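Local coordinates for BSU-2 beta-lactamase (Bacillus subtilis, PDB 6W5E), which probably hydrolyses the amide bond of beta-lactam antibiotics as a class D serine beta-lactamase, a type that works with a carboxylated lysine, at residues Ile170-Ala183 with Trp226-Phe240. Numbering follows the deposited sequence. Where two conformers were deposited one is given.
Sequences ISPLEQETFLEKLA and WFVGFIKTEHGSYVF
Helix 172-183 packs on the central antiparallel sheet of the penicillin-binding-protein/beta-lactamase fold, against the hairpin of strands 226-233 and 236-240, its axis 35° from the first strand. Leu-179 points at the strands: its CD1 presses on Val-228 CB at 3.4 Å, tighter than ordinary van der Waals contact, while Leu-179 CB meets Val-239 CG1 at 3.8 Å. Branched valines suit these strand positions, since their methyls spread a low apolar surface under the helix. At the end of the helix segment, small Ala-183 sets its CB over one face of the Phe-230 ring, 4.3 Å from the centroid, a CH-pi contact, and Leu-182 CD2 comes in at the ring edge, 3.9 Å from Phe-230 CZ. Near the helix start, where Ser-171 and Glu-174 form a capping box, the broad indole of Trp-226 spans the wider gap. Pro-172 CA lies at the indole edge and its CG touches Trp-226 CZ3 at 4.0 Å; Trp-226 NE1 hydrogen-bonds to Thr-73 O. The Gln-175 chain bends at chi2 (-112°), which brings its amide over one indole face, tilted 51° to it; NE2, hydrogen-bonded to Thr-77 OG1, sits 3.5 Å above the Trp-226 ring plane.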
loop_
_atom_site.group_PDB
_atom_site.type_symbol
_atom_site.label_atom_id
_atom_site.label_comp_id
_atom_site.label_asym_id
_atom_site.label_seq_id
_atom_site.Cartn_x
_atom_site.Cartn_y
_atom_site.Cartn_z
ATOM N N ILE A 170 -6.041 -3.705 9.849
ATOM C CA ILE A 170 -4.711 -4.302 9.802
ATOM C C ILE A 170 -3.752 -3.326 10.469
ATOM O O ILE A 170 -3.879 -2.108 10.305
ATOM C CB ILE A 170 -4.304 -4.631 8.344
ATOM C CG1 ILE A 170 -2.967 -5.379 8.305
ATOM C CG2 ILE A 170 -4.296 -3.365 7.481
ATOM C CD1 ILE A 170 -2.574 -5.863 6.934
ATOM N N SER A 171 -2.820 -3.846 11.258
ATOM C CA SER A 171 -1.901 -2.927 11.918
ATOM C C SER A 171 -0.780 -2.535 10.964
ATOM O O SER A 171 -0.493 -3.250 9.996
ATOM C CB SER A 171 -1.308 -3.560 13.173
ATOM O OG SER A 171 -0.299 -4.490 12.829
ATOM N N PRO A 172 -0.123 -1.400 11.215
ATOM C CA PRO A 172 1.048 -1.052 10.398
ATOM C C PRO A 172 2.114 -2.140 10.370
ATOM O O PRO A 172 2.688 -2.404 9.305
ATOM C CB PRO A 172 1.520 0.262 11.025
ATOM C CG PRO A 172 0.243 0.897 11.500
ATOM C CD PRO A 172 -0.581 -0.259 12.031
ATOM N N LEU A 173 2.360 -2.816 11.497
ATOM C CA LEU A 173 3.331 -3.909 11.492
ATOM C C LEU A 173 2.848 -5.082 10.644
ATOM O O LEU A 173 3.650 -5.721 9.952
ATOM C CB LEU A 173 3.654 -4.347 12.920
ATOM C CG LEU A 173 4.731 -3.487 13.585
ATOM C CD1 LEU A 173 4.784 -3.703 15.095
ATOM C CD2 LEU A 173 6.091 -3.742 12.936
ATOM N N GLU A 174 1.541 -5.375 10.671
ATOM C CA GLU A 174 1.006 -6.438 9.819
ATOM C C GLU A 174 1.115 -6.070 8.342
ATOM O O GLU A 174 1.373 -6.940 7.496
ATOM C CB GLU A 174 -0.444 -6.749 10.201
ATOM C CG GLU A 174 -0.585 -7.514 11.514
ATOM C CD GLU A 174 -2.022 -7.669 11.979
ATOM O OE1 GLU A 174 -2.826 -6.726 11.812
ATOM O OE2 GLU A 174 -2.348 -8.753 12.517
ATOM N N GLN A 175 0.916 -4.792 8.013
ATOM C CA GLN A 175 1.151 -4.334 6.647
ATOM C C GLN A 175 2.606 -4.550 6.247
ATOM O O GLN A 175 2.883 -5.000 5.127
ATOM C CB GLN A 175 0.776 -2.862 6.514
ATOM C CG GLN A 175 -0.724 -2.596 6.478
ATOM C CD GLN A 175 -1.205 -2.090 5.124
ATOM O OE1 GLN A 175 -0.709 -2.505 4.084
ATOM N NE2 GLN A 175 -2.178 -1.196 5.139
ATOM N N GLU A 176 3.548 -4.238 7.148
ATOM C CA GLU A 176 4.961 -4.456 6.845
ATOM C C GLU A 176 5.230 -5.920 6.531
ATOM O O GLU A 176 5.969 -6.236 5.594
ATOM C CB GLU A 176 5.856 -4.002 8.003
ATOM C CG GLU A 176 7.365 -4.021 7.662
ATOM C CD GLU A 176 8.008 -5.431 7.622
ATOM O OE1 GLU A 176 7.513 -6.345 8.313
ATOM O OE2 GLU A 176 9.012 -5.636 6.897
ATOM N N THR A 177 4.671 -6.824 7.339
ATOM C CA THR A 177 4.908 -8.249 7.148
ATOM C C THR A 177 4.446 -8.684 5.771
ATOM O O THR A 177 5.173 -9.377 5.048
ATOM C CB THR A 177 4.175 -9.016 8.246
ATOM O OG1 THR A 177 4.774 -8.675 9.497
ATOM C CG2 THR A 177 4.240 -10.536 8.027
ATOM N N PHE A 178 3.248 -8.253 5.381
ATOM C CA PHE A 178 2.722 -8.585 4.064
ATOM C C PHE A 178 3.601 -8.005 2.965
ATOM O O PHE A 178 3.969 -8.704 2.012
ATOM C CB PHE A 178 1.296 -8.053 3.944
ATOM C CG PHE A 178 0.763 -8.065 2.542
ATOM C CD1 PHE A 178 0.475 -9.261 1.897
ATOM C CD2 PHE A 178 0.576 -6.878 1.860
ATOM C CE1 PHE A 178 0.004 -9.264 0.598
ATOM C CE2 PHE A 178 0.106 -6.875 0.565
ATOM C CZ PHE A 178 -0.184 -8.071 -0.069
ATOM N N LEU A 179 3.950 -6.722 3.078
ATOM C CA LEU A 179 4.717 -6.073 2.015
ATOM C C LEU A 179 6.136 -6.617 1.909
ATOM O O LEU A 179 6.722 -6.600 0.822
ATOM C CB LEU A 179 4.727 -4.556 2.220
ATOM C CG LEU A 179 3.353 -3.920 1.979
ATOM C CD1 LEU A 179 3.346 -2.522 2.550
ATOM C CD2 LEU A 179 2.985 -3.908 0.492
ATOM N N GLU A 180 6.711 -7.088 3.017
ATOM C CA GLU A 180 8.014 -7.731 2.944
ATOM C C GLU A 180 7.942 -9.018 2.127
ATOM O O GLU A 180 8.854 -9.324 1.348
ATOM C CB GLU A 180 8.515 -8.021 4.359
ATOM C CG GLU A 180 9.829 -8.753 4.401
ATOM C CD GLU A 180 10.359 -8.941 5.809
ATOM O OE1 GLU A 180 9.986 -8.159 6.718
ATOM O OE2 GLU A 180 11.156 -9.888 6.004
ATOM N N LYS A 181 6.866 -9.792 2.298
ATOM C CA LYS A 181 6.680 -10.990 1.483
ATOM C C LYS A 181 6.511 -10.642 0.009
ATOM O O LYS A 181 7.032 -11.349 -0.863
ATOM C CB LYS A 181 5.479 -11.785 1.987
ATOM C CG LYS A 181 5.634 -12.276 3.411
ATOM C CD LYS A 181 4.320 -12.861 3.915
ATOM C CE LYS A 181 4.442 -13.430 5.317
ATOM N NZ LYS A 181 3.087 -13.674 5.884
ATOM N N LEU A 182 5.791 -9.557 -0.293
ATOM C CA LEU A 182 5.662 -9.133 -1.685
ATOM C C LEU A 182 7.008 -8.694 -2.258
ATOM O O LEU A 182 7.363 -9.060 -3.384
ATOM C CB LEU A 182 4.618 -8.018 -1.801
ATOM C CG LEU A 182 4.468 -7.386 -3.195
ATOM C CD1 LEU A 182 4.037 -8.437 -4.224
ATOM C CD2 LEU A 182 3.489 -6.203 -3.160
ATOM N N ALA A 183 7.773 -7.907 -1.500
ATOM C CA ALA A 183 9.091 -7.489 -1.970
ATOM C C ALA A 183 9.975 -8.691 -2.281
ATOM O O ALA A 183 10.666 -8.722 -3.308
ATOM C CB ALA A 183 9.757 -6.603 -0.921
ATOM N N TRP A 226 -2.177 6.619 4.987
ATOM C CA TRP A 226 -1.155 5.596 4.855
ATOM C C TRP A 226 -0.279 5.895 3.644
ATOM O O TRP A 226 -0.749 6.428 2.637
ATOM C CB TRP A 226 -1.776 4.247 4.519
ATOM C CG TRP A 226 -2.665 3.557 5.507
ATOM C CD1 TRP A 226 -4.023 3.676 5.616
ATOM C CD2 TRP A 226 -2.276 2.530 6.431
ATOM N NE1 TRP A 226 -4.497 2.814 6.582
ATOM C CE2 TRP A 226 -3.444 2.100 7.098
ATOM C CE3 TRP A 226 -1.049 1.940 6.768
ATOM C CZ2 TRP A 226 -3.424 1.105 8.073
ATOM C CZ3 TRP A 226 -1.028 0.951 7.738
ATOM C CH2 TRP A 226 -2.206 0.551 8.387
ATOM N N PHE A 227 0.986 5.476 3.723
ATOM C CA PHE A 227 1.824 5.310 2.540
ATOM C C PHE A 227 2.700 4.095 2.798
ATOM O O PHE A 227 3.462 4.070 3.771
ATOM C CB PHE A 227 2.662 6.557 2.234
ATOM C CG PHE A 227 3.448 6.463 0.947
ATOM C CD1 PHE A 227 2.798 6.313 -0.280
ATOM C CD2 PHE A 227 4.833 6.522 0.959
ATOM C CE1 PHE A 227 3.522 6.230 -1.460
ATOM C CE2 PHE A 227 5.557 6.443 -0.223
ATOM C CZ PHE A 227 4.903 6.298 -1.428
ATOM N N VAL A 228 2.555 3.063 1.969
ATOM C CA VAL A 228 3.203 1.781 2.200
ATOM C C VAL A 228 3.885 1.331 0.920
ATOM O O VAL A 228 3.427 1.637 -0.184
ATOM C CB VAL A 228 2.192 0.721 2.708
ATOM C CG1 VAL A 228 1.404 1.267 3.908
ATOM C CG2 VAL A 228 1.233 0.281 1.611
ATOM N N GLY A 229 4.990 0.616 1.063
ATOM C CA GLY A 229 5.677 0.184 -0.148
ATOM C C GLY A 229 7.107 -0.241 0.142
ATOM O O GLY A 229 7.414 -0.754 1.218
ATOM N N PHE A 230 7.960 -0.050 -0.859
ATOM C CA PHE A 230 9.352 -0.434 -0.724
ATOM C C PHE A 230 10.180 0.403 -1.680
ATOM O O PHE A 230 9.660 1.005 -2.619
ATOM C CB PHE A 230 9.590 -1.945 -0.908
ATOM C CG PHE A 230 8.580 -2.634 -1.778
ATOM C CD1 PHE A 230 8.635 -2.537 -3.160
ATOM C CD2 PHE A 230 7.571 -3.396 -1.208
ATOM C CE1 PHE A 230 7.701 -3.181 -3.949
ATOM C CE2 PHE A 230 6.638 -4.044 -2.000
ATOM C CZ PHE A 230 6.705 -3.931 -3.372
ATOM N N ILE A 231 11.481 0.458 -1.414
ATOM C CA ILE A 231 12.402 1.218 -2.248
ATOM C C ILE A 231 13.594 0.342 -2.586
ATOM O O ILE A 231 14.168 -0.311 -1.707
ATOM C CB ILE A 231 12.833 2.556 -1.606
ATOM C CG1 ILE A 231 13.822 3.285 -2.519
ATOM C CG2 ILE A 231 13.414 2.365 -0.182
ATOM C CD1 ILE A 231 13.956 4.746 -2.212
ATOM N N LYS A 232 13.946 0.306 -3.865
ATOM C CA LYS A 232 15.108 -0.428 -4.332
ATOM C C LYS A 232 16.211 0.586 -4.582
ATOM O O LYS A 232 15.986 1.583 -5.273
ATOM C CB LYS A 232 14.763 -1.169 -5.624
ATOM C CG LYS A 232 15.953 -1.815 -6.309
ATOM C CD LYS A 232 15.533 -2.742 -7.453
ATOM C CE LYS A 232 14.267 -2.269 -8.171
ATOM N NZ LYS A 232 14.205 -2.712 -9.599
ATOM N N THR A 233 17.370 0.364 -3.976
ATOM C CA THR A 233 18.544 1.207 -4.178
ATOM C C THR A 233 19.707 0.354 -4.669
ATOM O O THR A 233 19.608 -0.869 -4.794
ATOM C CB THR A 233 18.963 1.947 -2.896
ATOM O OG1 THR A 233 19.719 1.063 -2.050
ATOM C CG2 THR A 233 17.754 2.476 -2.133
ATOM N N GLU A 234 20.834 1.015 -4.919
ATOM C CA GLU A 234 22.051 0.305 -5.282
ATOM C C GLU A 234 22.748 -0.315 -4.082
ATOM O O GLU A 234 23.777 -0.977 -4.250
ATOM C CB GLU A 234 22.995 1.240 -6.045
ATOM C CG GLU A 234 22.452 1.605 -7.418
ATOM C CD GLU A 234 23.195 2.758 -8.064
ATOM O OE1 GLU A 234 24.186 3.238 -7.477
ATOM O OE2 GLU A 234 22.795 3.176 -9.171
ATOM N N HIS A 235 22.210 -0.131 -2.884
ATOM C CA HIS A 235 22.787 -0.662 -1.660
ATOM C C HIS A 235 21.723 -1.342 -0.816
ATOM O O HIS A 235 21.682 -1.195 0.409
ATOM C CB HIS A 235 23.528 0.427 -0.894
ATOM C CG HIS A 235 24.659 1.029 -1.670
ATOM N ND1 HIS A 235 24.538 2.206 -2.377
ATOM C CD2 HIS A 235 25.923 0.591 -1.885
ATOM C CE1 HIS A 235 25.684 2.480 -2.976
ATOM N NE2 HIS A 235 26.541 1.515 -2.694
ATOM N N GLY A 236 20.847 -2.095 -1.466
ATOM C CA GLY A 236 19.833 -2.867 -0.784
ATOM C C GLY A 236 18.447 -2.268 -0.960
ATOM O O GLY A 236 18.275 -1.110 -1.343
ATOM N N SER A 237 17.444 -3.087 -0.669
ATOM C CA SER A 237 16.047 -2.686 -0.736
ATOM C C SER A 237 15.463 -2.620 0.672
ATOM O O SER A 237 15.926 -3.302 1.590
ATOM C CB SER A 237 15.240 -3.657 -1.603
ATOM O OG SER A 237 15.627 -3.539 -2.962
ATOM N N TYR A 238 14.452 -1.772 0.835
ATOM C CA TYR A 238 13.858 -1.511 2.137
ATOM C C TYR A 238 12.347 -1.452 1.987
ATOM O O TYR A 238 11.841 -0.941 0.985
ATOM C CB TYR A 238 14.353 -0.176 2.707
ATOM C CG TYR A 238 15.832 -0.146 3.016
ATOM C CD1 TYR A 238 16.774 -0.015 2.001
ATOM C CD2 TYR A 238 16.282 -0.239 4.326
ATOM C CE1 TYR A 238 18.130 0.003 2.288
ATOM C CE2 TYR A 238 17.629 -0.220 4.622
ATOM C CZ TYR A 238 18.542 -0.103 3.606
ATOM O OH TYR A 238 19.883 -0.084 3.907
ATOM N N VAL A 239 11.635 -1.977 2.983
ATOM C CA VAL A 239 10.175 -1.979 3.022
ATOM C C VAL A 239 9.731 -0.950 4.055
ATOM O O VAL A 239 10.291 -0.891 5.158
ATOM C CB VAL A 239 9.636 -3.378 3.375
ATOM C CG1 VAL A 239 8.122 -3.370 3.354
ATOM C CG2 VAL A 239 10.199 -4.449 2.422
ATOM N N PHE A 240 8.740 -0.131 3.708
ATOM C CA PHE A 240 8.287 0.912 4.625
ATOM C C PHE A 240 6.770 0.921 4.774
ATOM O O PHE A 240 6.021 0.569 3.850
ATOM C CB PHE A 240 8.773 2.314 4.199
ATOM C CG PHE A 240 8.307 2.710 2.829
ATOM C CD1 PHE A 240 7.025 3.210 2.632
ATOM C CD2 PHE A 240 9.147 2.577 1.733
ATOM C CE1 PHE A 240 6.574 3.541 1.360
ATOM C CE2 PHE A 240 8.706 2.923 0.462
ATOM C CZ PHE A 240 7.420 3.407 0.281
#